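Local coordinates for protein sugar phosphate isomerase/epimerase (Parabacteroides distasonis, PDB 3OBE) that probably acts as an isomerase or epimerase of the xylose isomerase-like TIM-barrel family, its substrate not established, at residues A[50-55]-A[91-96]; A[243-248]-A[272-277]. All blocks are in the same frame, centred on the assembly; numbering follows the deposited sequence.

Contact 1 of 2, residues A[50-55]-A[91-96]. With EOH (ethanol), chain H; EOH (ethanol), chain E.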
ATOM      1  N   TYR A  50     -13.481   1.498   9.518  1.00 17.77           N
ATOM      2  CA  TYR A  50     -12.390   2.068   8.747  1.00 15.92           C
ATOM      3  C   TYR A  50     -12.248   3.545   9.029  1.00 16.41           C
ATOM      4  O   TYR A  50     -13.242   4.269   9.136  1.00 16.30           O
ATOM      5  CB  TYR A  50     -12.533   1.801   7.230  1.00 15.70           C
ATOM      6  CG  TYR A  50     -12.388   0.328   6.894  1.00 14.26           C
ATOM      7  CD1 TYR A  50     -11.105  -0.291   6.827  1.00 14.19           C
ATOM      8  CD2 TYR A  50     -13.514  -0.470   6.669  1.00 15.28           C
ATOM      9  CE1 TYR A  50     -10.962  -1.611   6.545  1.00 13.46           C
ATOM     10  CE2 TYR A  50     -13.369  -1.826   6.382  1.00 16.29           C
ATOM     11  CZ  TYR A  50     -12.096  -2.395   6.327  1.00 14.85           C
ATOM     12  OH  TYR A  50     -11.919  -3.734   6.083  1.00 14.50           O
ATOM     13  N   THR A  51     -11.002   3.983   9.166  1.00 16.52           N
ATOM     14  CA  THR A  51     -10.645   5.381   9.424  1.00 16.97           C
ATOM     15  C   THR A  51      -9.870   6.018   8.236  1.00 17.16           C
ATOM     16  O   THR A  51      -9.927   7.241   8.039  1.00 16.45           O
ATOM     17  CB  THR A  51      -9.782   5.535  10.719  1.00 17.51           C
ATOM     18  OG1 THR A  51      -8.608   4.739  10.570  1.00 16.87           O
ATOM     19  CG2 THR A  51     -10.596   5.107  11.966  1.00 18.93           C
ATOM     20  N   ASP A  52      -9.189   5.194   7.452  1.00 16.45           N
ATOM     21  CA  ASP A  52      -8.237   5.636   6.486  1.00 16.36           C
ATOM     22  C   ASP A  52      -8.443   4.906   5.160  1.00 15.02           C
ATOM     23  O   ASP A  52      -8.777   3.733   5.162  1.00 15.46           O
ATOM     24  CB  ASP A  52      -6.845   5.312   6.984  1.00 15.36           C
ATOM     25  CG  ASP A  52      -6.373   6.284   8.017  1.00 19.15           C
ATOM     26  OD1 ASP A  52      -6.874   6.238   9.174  1.00 19.35           O
ATOM     27  OD2 ASP A  52      -5.530   7.143   7.650  1.00 20.29           O
ATOM     28  N   LEU A  53      -8.230   5.618   4.069  1.00 14.92           N
ATOM     29  CA  LEU A  53      -8.264   5.040   2.726  1.00 13.97           C
ATOM     30  C   LEU A  53      -6.936   5.188   2.033  1.00 13.79           C
ATOM     31  O   LEU A  53      -6.284   6.237   2.118  1.00 14.34           O
ATOM     32  CB  LEU A  53      -9.332   5.735   1.886  1.00 14.28           C
ATOM     33  CG  LEU A  53     -10.778   5.687   2.417  1.00 15.46           C
ATOM     34  CD1 LEU A  53     -11.773   6.396   1.420  1.00 16.35           C
ATOM     35  CD2 LEU A  53     -11.259   4.268   2.737  1.00 18.66           C
ATOM     36  N   GLU A  54      -6.594   4.148   1.278  1.00 13.77           N
ATOM     37  CA  GLU A  54      -5.529   4.224   0.285  1.00 13.04           C
ATOM     38  C   GLU A  54      -6.189   4.061  -1.068  1.00 12.56           C
ATOM     39  O   GLU A  54      -6.920   3.085  -1.300  1.00 12.71           O
ATOM     40  CB  GLU A  54      -4.455   3.145   0.529  1.00 11.98           C
ATOM     41  CG  GLU A  54      -3.311   3.159  -0.482  1.00 11.21           C
ATOM     42  CD  GLU A  54      -2.341   2.053  -0.183  1.00 12.37           C
ATOM     43  OE1 GLU A  54      -2.740   0.898  -0.429  1.00 13.31           O
ATOM     44  OE2 GLU A  54      -1.197   2.347   0.302  1.00 12.48           O
ATOM     45  N   ILE A  55      -6.057   5.083  -1.908  1.00 12.90           N
ATOM     46  CA  ILE A  55      -6.792   5.109  -3.174  1.00 13.35           C
ATOM     47  C   ILE A  55      -5.898   4.629  -4.340  1.00 14.03           C
ATOM     48  O   ILE A  55      -4.812   4.079  -4.123  1.00 13.93           O
ATOM     49  CB  ILE A  55      -7.443   6.501  -3.405  1.00 14.12           C
ATOM     50  CG1 ILE A  55      -6.390   7.586  -3.523  1.00 14.32           C
ATOM     51  CG2 ILE A  55      -8.487   6.776  -2.247  1.00 13.69           C
ATOM     52  CD1 ILE A  55      -6.928   8.877  -4.079  1.00 19.65           C
ATOM     53  N   ARG A  91     -10.268   9.545   6.093  1.00 19.57           N
ATOM     54  CA  ARG A  91      -9.210  10.333   5.561  1.00 18.89           C
ATOM     55  C   ARG A  91      -8.522   9.532   4.474  1.00 16.73           C
ATOM     56  O   ARG A  91      -8.198   8.356   4.704  1.00 16.49           O
ATOM     57  CB  ARG A  91      -8.248  10.676   6.675  1.00 20.65           C
ATOM     58  CG  ARG A  91      -6.977  11.333   6.201  1.00 22.38           C
ATOM     59  CD  ARG A  91      -5.986  11.772   7.333  1.00 27.19           C
ATOM     60  NE  ARG A  91      -4.858  12.342   6.589  1.00 28.19           N
ATOM     61  CZ  ARG A  91      -3.603  11.921   6.604  1.00 29.90           C
ATOM     62  NH1 ARG A  91      -3.189  11.008   7.483  1.00 29.77           N
ATOM     63  NH2 ARG A  91      -2.740  12.477   5.769  1.00 29.55           N
ATOM     64  N   ILE A  92      -8.267  10.172   3.337  1.00 17.62           N
ATOM     65  CA  ILE A  92      -7.370   9.603   2.303  1.00 15.84           C
ATOM     66  C   ILE A  92      -5.925   9.848   2.754  1.00 15.64           C
ATOM     67  O   ILE A  92      -5.443  10.995   2.678  1.00 16.86           O
ATOM     68  CB  ILE A  92      -7.595  10.220   0.891  1.00 16.43           C
ATOM     69  CG1 ILE A  92      -9.058  10.133   0.482  1.00 19.01           C
ATOM     70  CG2 ILE A  92      -6.679   9.508  -0.113  1.00 17.79           C
ATOM     71  CD1 ILE A  92      -9.432  10.976  -0.783  1.00 17.90           C
ATOM     72  N   SER A  93      -5.269   8.795   3.212  1.00 15.81           N
ATOM     73  CA  SER A  93      -3.928   8.874   3.749  1.00 14.89           C
ATOM     74  C   SER A  93      -2.848   8.297   2.888  1.00 14.56           C
ATOM     75  O   SER A  93      -1.666   8.633   3.100  1.00 15.84           O
ATOM     76  CB  SER A  93      -3.876   8.344   5.155  1.00 15.37           C
ATOM     77  OG  SER A  93      -4.441   7.055   5.334  1.00 14.56           O
ATOM     78  N   SER A  94      -3.221   7.496   1.879  1.00 14.39           N
ATOM     79  CA  SER A  94      -2.292   6.968   0.943  1.00 14.56           C
ATOM     80  C   SER A  94      -2.899   6.838  -0.453  1.00 13.64           C
ATOM     81  O   SER A  94      -4.106   6.979  -0.618  1.00 14.17           O
ATOM     82  CB  SER A  94      -1.759   5.626   1.472  1.00 13.54           C
ATOM     83  OG  SER A  94      -0.714   5.107   0.687  1.00 13.14           O
ATOM     84  N   SER A  95      -2.061   6.533  -1.423  1.00 13.11           N
ATOM     85  CA  SER A  95      -2.458   6.433  -2.799  1.00 13.82           C
ATOM     86  C   SER A  95      -1.469   5.551  -3.525  1.00 13.77           C
ATOM     87  O   SER A  95      -0.274   5.688  -3.346  1.00 14.89           O
ATOM     88  CB  SER A  95      -2.482   7.835  -3.408  1.00 15.33           C
ATOM     89  OG  SER A  95      -2.701   7.768  -4.806  1.00 16.76           O
ATOM     90  N   HIS A  96      -1.996   4.614  -4.292  1.00 13.09           N
ATOM     91  CA  HIS A  96      -1.187   3.769  -5.176  1.00 12.88           C
ATOM     92  C   HIS A  96      -1.134   4.374  -6.585  1.00 13.31           C
ATOM     93  O   HIS A  96      -2.207   4.644  -7.210  1.00 13.73           O
ATOM     94  CB  HIS A  96      -1.834   2.394  -5.296  1.00 11.78           C
ATOM     95  CG  HIS A  96      -1.405   1.424  -4.244  1.00 11.90           C
ATOM     96  ND1 HIS A  96      -1.559   0.073  -4.398  1.00 12.24           N
ATOM     97  CD2 HIS A  96      -0.763   1.601  -3.059  1.00 14.99           C
ATOM     98  CE1 HIS A  96      -1.108  -0.542  -3.325  1.00 12.84           C
ATOM     99  NE2 HIS A  96      -0.566   0.348  -2.522  1.00 13.21           N
TER
HETATM  100  C1  EOH H 407      -4.155  -0.410  -6.740  0.50 19.10           C
HETATM  101  C2  EOH H 407      -4.525  -0.485  -8.228  0.50 17.55           C
HETATM  102  O   EOH H 407      -2.749  -0.590  -6.520  0.50 18.31           O
HETATM  103  C1  EOH E 403      -0.893   7.397   8.555  1.00 40.31           C
HETATM  104  C2  EOH E 403      -0.474   6.376   7.514  1.00 38.67           C
HETATM  105  O   EOH E 403      -1.376   8.582   7.938  1.00 40.08           O
HETATM  106  O   HOH W   1      -3.987   8.665   9.019  1.00 38.83           O

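Contact 2 of 2, residues A[243-248]-A[272-277]. With EOH (ethanol), chain D.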
ATOM      1  N   LEU A 243       1.908  -1.663   6.257  1.00 13.84           N
ATOM      2  CA  LEU A 243       1.589  -2.975   5.757  1.00 14.31           C
ATOM      3  C   LEU A 243       0.377  -2.895   4.850  1.00 14.31           C
ATOM      4  O   LEU A 243      -0.519  -2.045   5.056  1.00 13.73           O
ATOM      5  CB  LEU A 243       1.229  -3.950   6.871  1.00 15.08           C
ATOM      6  CG  LEU A 243       2.246  -4.134   8.019  1.00 15.56           C
ATOM      7  CD1 LEU A 243       1.725  -5.079   9.147  1.00 16.93           C
ATOM      8  CD2 LEU A 243       3.609  -4.581   7.459  1.00 15.90           C
ATOM      9  N   HIS A 244       0.316  -3.846   3.922  1.00 12.66           N
ATOM     10  CA  HIS A 244      -0.963  -4.304   3.402  1.00 13.07           C
ATOM     11  C   HIS A 244      -1.360  -5.557   4.155  1.00 13.21           C
ATOM     12  O   HIS A 244      -0.545  -6.495   4.297  1.00 13.85           O
ATOM     13  CB  HIS A 244      -0.921  -4.588   1.918  1.00 12.53           C
ATOM     14  CG  HIS A 244      -1.487  -3.475   1.108  1.00 12.67           C
ATOM     15  ND1 HIS A 244      -2.170  -3.667  -0.072  1.00 13.00           N
ATOM     16  CD2 HIS A 244      -1.440  -2.135   1.301  1.00 12.26           C
ATOM     17  CE1 HIS A 244      -2.539  -2.502  -0.568  1.00 12.00           C
ATOM     18  NE2 HIS A 244      -2.091  -1.545   0.229  1.00 12.90           N
ATOM     19  N   ILE A 245      -2.591  -5.545   4.664  1.00 12.90           N
ATOM     20  CA  ILE A 245      -3.175  -6.672   5.363  1.00 13.15           C
ATOM     21  C   ILE A 245      -4.149  -7.330   4.396  1.00 14.41           C
ATOM     22  O   ILE A 245      -5.175  -6.734   4.001  1.00 14.84           O
ATOM     23  CB  ILE A 245      -3.857  -6.241   6.699  1.00 13.55           C
ATOM     24  CG1 ILE A 245      -2.791  -5.722   7.687  1.00 13.77           C
ATOM     25  CG2 ILE A 245      -4.724  -7.374   7.302  1.00 14.16           C
ATOM     26  CD1 ILE A 245      -1.783  -6.839   8.171  1.00 13.23           C
ATOM     27  N   LYS A 246      -3.765  -8.534   3.977  1.00 13.57           N
ATOM     28  CA  LYS A 246      -4.435  -9.296   2.955  1.00 13.17           C
ATOM     29  C   LYS A 246      -4.400 -10.770   3.351  1.00 13.08           C
ATOM     30  O   LYS A 246      -3.489 -11.217   4.060  1.00 13.12           O
ATOM     31  CB  LYS A 246      -3.783  -9.082   1.577  1.00 14.23           C
ATOM     32  CG  LYS A 246      -4.577  -9.833   0.462  1.00 14.31           C
ATOM     33  CD  LYS A 246      -4.057  -9.606  -0.885  1.00 18.10           C
ATOM     34  CE  LYS A 246      -4.886 -10.349  -1.902  1.00 17.78           C
ATOM     35  NZ  LYS A 246      -5.154 -11.790  -1.555  1.00 17.92           N
ATOM     36  N   ASP A 247      -5.427 -11.501   2.952  1.00 12.85           N
ATOM     37  CA  ASP A 247      -5.542 -12.931   3.231  1.00 13.99           C
ATOM     38  C   ASP A 247      -6.120 -13.553   1.962  1.00 15.02           C
ATOM     39  O   ASP A 247      -6.165 -12.894   0.929  1.00 14.08           O
ATOM     40  CB  ASP A 247      -6.434 -13.110   4.460  1.00 15.20           C
ATOM     41  CG  ASP A 247      -6.209 -14.409   5.204  1.00 16.16           C
ATOM     42  OD1 ASP A 247      -5.834 -15.414   4.561  1.00 16.31           O
ATOM     43  OD2 ASP A 247      -6.492 -14.437   6.463  1.00 16.00           O
ATOM     44  N   ARG A 248      -6.593 -14.797   2.009  1.00 15.20           N
ATOM     45  CA  ARG A 248      -7.236 -15.386   0.828  0.70 15.53           C
ATOM     46  C   ARG A 248      -8.427 -14.508   0.415  1.00 15.02           C
ATOM     47  O   ARG A 248      -8.592 -14.149  -0.745  1.00 15.55           O
ATOM     48  CB  ARG A 248      -7.702 -16.768   1.150  0.70 17.47           C
ATOM     49  CG  ARG A 248      -6.554 -17.692   1.563  0.70 18.25           C
ATOM     50  CD  ARG A 248      -5.571 -17.880   0.381  0.70 19.48           C
ATOM     51  NE  ARG A 248      -6.045 -18.896  -0.543  0.70 18.67           N
ATOM     52  CZ  ARG A 248      -5.420 -19.227  -1.670  0.70 21.24           C
ATOM     53  NH1 ARG A 248      -4.317 -18.596  -2.036  0.70 18.88           N
ATOM     54  NH2 ARG A 248      -5.911 -20.166  -2.447  0.70 21.38           N
ATOM     55  N   LEU A 272       3.574   2.787  10.791  1.00 17.89           N
ATOM     56  CA  LEU A 272       2.722   3.957  10.821  1.00 18.09           C
ATOM     57  C   LEU A 272       1.231   3.655  10.606  1.00 18.10           C
ATOM     58  O   LEU A 272       0.335   4.390  11.080  1.00 18.86           O
ATOM     59  CB  LEU A 272       3.186   4.955   9.777  1.00 18.99           C
ATOM     60  CG  LEU A 272       4.625   5.460   9.981  1.00 21.03           C
ATOM     61  CD1 LEU A 272       5.024   6.396   8.814  1.00 24.27           C
ATOM     62  CD2 LEU A 272       4.896   6.110  11.368  1.00 25.79           C
ATOM     63  N   GLY A 273       0.972   2.559   9.939  1.00 16.37           N
ATOM     64  CA  GLY A 273      -0.387   2.129   9.686  1.00 17.30           C
ATOM     65  C   GLY A 273      -0.438   1.011   8.686  1.00 14.94           C
ATOM     66  O   GLY A 273       0.602   0.464   8.235  1.00 14.63           O
ATOM     67  N   TYR A 274      -1.667   0.613   8.390  1.00 15.13           N
ATOM     68  CA  TYR A 274      -1.905  -0.454   7.456  1.00 14.93           C
ATOM     69  C   TYR A 274      -3.190  -0.296   6.653  1.00 14.71           C
ATOM     70  O   TYR A 274      -4.148   0.369   7.084  1.00 15.81           O
ATOM     71  CB  TYR A 274      -1.936  -1.804   8.177  1.00 14.28           C
ATOM     72  CG  TYR A 274      -3.141  -1.995   9.085  1.00 13.06           C
ATOM     73  CD1 TYR A 274      -4.325  -2.529   8.616  1.00 15.53           C
ATOM     74  CD2 TYR A 274      -3.067  -1.644  10.436  1.00 15.04           C
ATOM     75  CE1 TYR A 274      -5.415  -2.704   9.456  1.00 16.76           C
ATOM     76  CE2 TYR A 274      -4.174  -1.773  11.261  1.00 15.45           C
ATOM     77  CZ  TYR A 274      -5.315  -2.322  10.776  1.00 16.10           C
ATOM     78  OH  TYR A 274      -6.364  -2.486  11.662  1.00 19.94           O
ATOM     79  N   TYR A 275      -3.203  -0.917   5.493  1.00 13.27           N
ATOM     80  CA  TYR A 275      -4.380  -0.940   4.654  1.00 13.61           C
ATOM     81  C   TYR A 275      -4.745  -2.363   4.320  1.00 13.91           C
ATOM     82  O   TYR A 275      -3.901  -3.162   3.870  1.00 13.81           O
ATOM     83  CB  TYR A 275      -4.152  -0.134   3.366  1.00 13.39           C
ATOM     84  CG  TYR A 275      -3.778   1.277   3.688  1.00 13.25           C
ATOM     85  CD1 TYR A 275      -4.739   2.252   3.895  1.00 13.32           C
ATOM     86  CD2 TYR A 275      -2.430   1.650   3.798  1.00 14.39           C
ATOM     87  CE1 TYR A 275      -4.369   3.577   4.233  1.00 15.06           C
ATOM     88  CE2 TYR A 275      -2.063   2.924   4.164  1.00 15.50           C
ATOM     89  CZ  TYR A 275      -3.032   3.893   4.354  1.00 14.66           C
ATOM     90  OH  TYR A 275      -2.641   5.169   4.724  1.00 15.91           O
ATOM     91  N   VAL A 276      -6.028  -2.668   4.547  1.00 12.21           N
ATOM     92  CA  VAL A 276      -6.631  -3.910   4.118  1.00 12.69           C
ATOM     93  C   VAL A 276      -6.846  -3.937   2.603  1.00 12.32           C
ATOM     94  O   VAL A 276      -7.273  -2.934   2.002  1.00 13.20           O
ATOM     95  CB  VAL A 276      -8.001  -4.099   4.841  1.00 13.25           C
ATOM     96  CG1 VAL A 276      -8.760  -5.284   4.314  1.00 14.53           C
ATOM     97  CG2 VAL A 276      -7.791  -4.218   6.370  1.00 13.55           C
ATOM     98  N   GLU A 277      -6.614  -5.093   2.004  1.00 12.24           N
ATOM     99  CA  GLU A 277      -7.002  -5.322   0.618  1.00 12.89           C
ATOM    100  C   GLU A 277      -7.602  -6.701   0.464  1.00 12.77           C
ATOM    101  O   GLU A 277      -7.132  -7.662   1.077  1.00 13.88           O
ATOM    102  CB  GLU A 277      -5.838  -5.147  -0.342  1.00 13.13           C
ATOM    103  CG  GLU A 277      -6.300  -5.245  -1.829  1.00 13.85           C
ATOM    104  CD  GLU A 277      -5.381  -4.590  -2.846  1.00 16.68           C
ATOM    105  OE1 GLU A 277      -4.359  -4.001  -2.459  1.00 15.35           O
ATOM    106  OE2 GLU A 277      -5.740  -4.672  -4.046  1.00 15.55           O
TER
HETATM  107  C1  EOH D 402      -4.380   3.327   9.099  1.00 24.63           C
HETATM  108  C2  EOH D 402      -3.661   3.854   7.864  1.00 24.61           C
HETATM  109  O   EOH D 402      -3.813   2.198   9.756  1.00 26.61           O
HETATM  110  O   HOH W   2      -7.747 -10.330   1.699  1.00 13.18           O

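Contact 1 of 2, residues A[50-55]-A[91-96]
Two adjacent parallel strands of the TIM barrel, 52-55 and 91-95, meet here. A beta bulge interrupts their ladder. D52 pairs with R91 and L53 with I92, but E54 pairs with S94 and I55 with S95, so S93 is the extra residue. The bulge is held at the carbonyl of L53: S93 N lies 3.0 Å from L53 O, and S94 N adds a weak second bond to the same oxygen. Beyond it, I55 N bonds to S94 O, and H96 N meets I55 O in a nearly straight bond (175°).

Serine hydroxyls grip the carboxylates of the face that carries D52 and E54. S93 OG, set by a chi1 of 52° between its backbone N and carbonyl carbon, donates to the anti lone pair of D52 OD2 at 2.6 Å. It also meets Y275 OH of strand 273-276. T51 OG1 takes the anti lone pair of D52 OD1, so each oxygen of this carboxylate is fixed by a hydroxyl. A water links D52 OD2 to R91 NH1. The guanidinium reaches S129 OG and G127 O.

S94 OG donates to E54 OE2 at 2.8 Å, on the anti lone pair. E54 OE1 lies over one face of the H96 ring, 3.1 Å from H96 NE2, at an angle too poor for a hydrogen bond. E54 OE1 bonds instead to H244 and Q26, and H96 NE2 to E216. The 2.5 Å from H96 ND1 to an ethanol O, probably from the crystallisation liquor, is unusually short.

The other face is apolar. I55 CG2 touches I92 CG2 at 3.9 Å. Helix 78-87 covers this face through Y81 and V85. Strand 24-26 flanks strand 52-55 on its other edge, and side chains of strand 130-133 meet S94 and H96.

Contact 2 of 2, residues A[243-248]-A[272-277]
L243 and I245 pack against Y274 where strand 240-245 runs parallel to strand 273-276. I245 CG1 approaches Y274 CD1 at 3.7 Å, oblique to the ring. A chi1 of 69° places Y274 CG between the backbone N and the carbonyl carbon, where I245 CG1 also meets it. L243 CB and Y274 CB lie side by side, 4.0 Å apart. Four backbone bonds tie the strands together without a bulge: L243 N to G273 O, Y275 N to L243 O, I245 N to Y275 O and E277 N to I245 O. The third is short, 2.8 Å, although the donor lies well above the carbonyl plane.

H244 and Y275 point to the other face and cross obliquely, with H244 CD2 4.0 Å from Y275 CB. E277 OE1 sits at the edge of the H244 ring, in its plane and 3.0 Å from H244 CE1. The carboxylate is turned 63° from the ring. H244 NE2 bonds to E54. An alanine at H244 would probably leave E54 OE1 without this ring N-H and open a gap beside Y275 CB and E277.

The K246-D247 side is looser. K246 CA and E277 CA are 5.3 Å apart, and a water accepts from D247 N and lies close to E277 O. E277 itself packs closely on H244. K246 CG still brushes E277 O at 3.4 Å, but its amine turns away to D247 O and E279. At the other end, beside the partly exposed G273, an ethanol O accepts a bond from Y274 N at 3.0 Å.

Helix 259-269 connects the two strands as a beta-alpha-beta unit and covers L243, I245 and Y274 through I262, F259 and F263. Strand 213-218 flanks strand 240-245, and strand 24-26 flanks strand 273-276.

In the fold
Both contacts are mostly buried and pair neighbouring parallel strands of the same barrel sheet. Strand 24-26 lies between them in the sheet order, bordering strand 52-55 and strand 273-276. Contact 1 has the more polar chemistry: hydroxyls and carboxylates line one face, and a bulge breaks its register. Contact 2 keeps an even register and relies more on aliphatic and aromatic packing. Each has an apolar face under a helix, 78-87 or 259-269. Their polar faces meet inside the barrel, through two probable hydrogen bonds, one to a histidine and one to a tyrosine of contact 2. Phosphate, probably from the crystallisation liquor, is found near H96 and near E277, which may mark a pocket there.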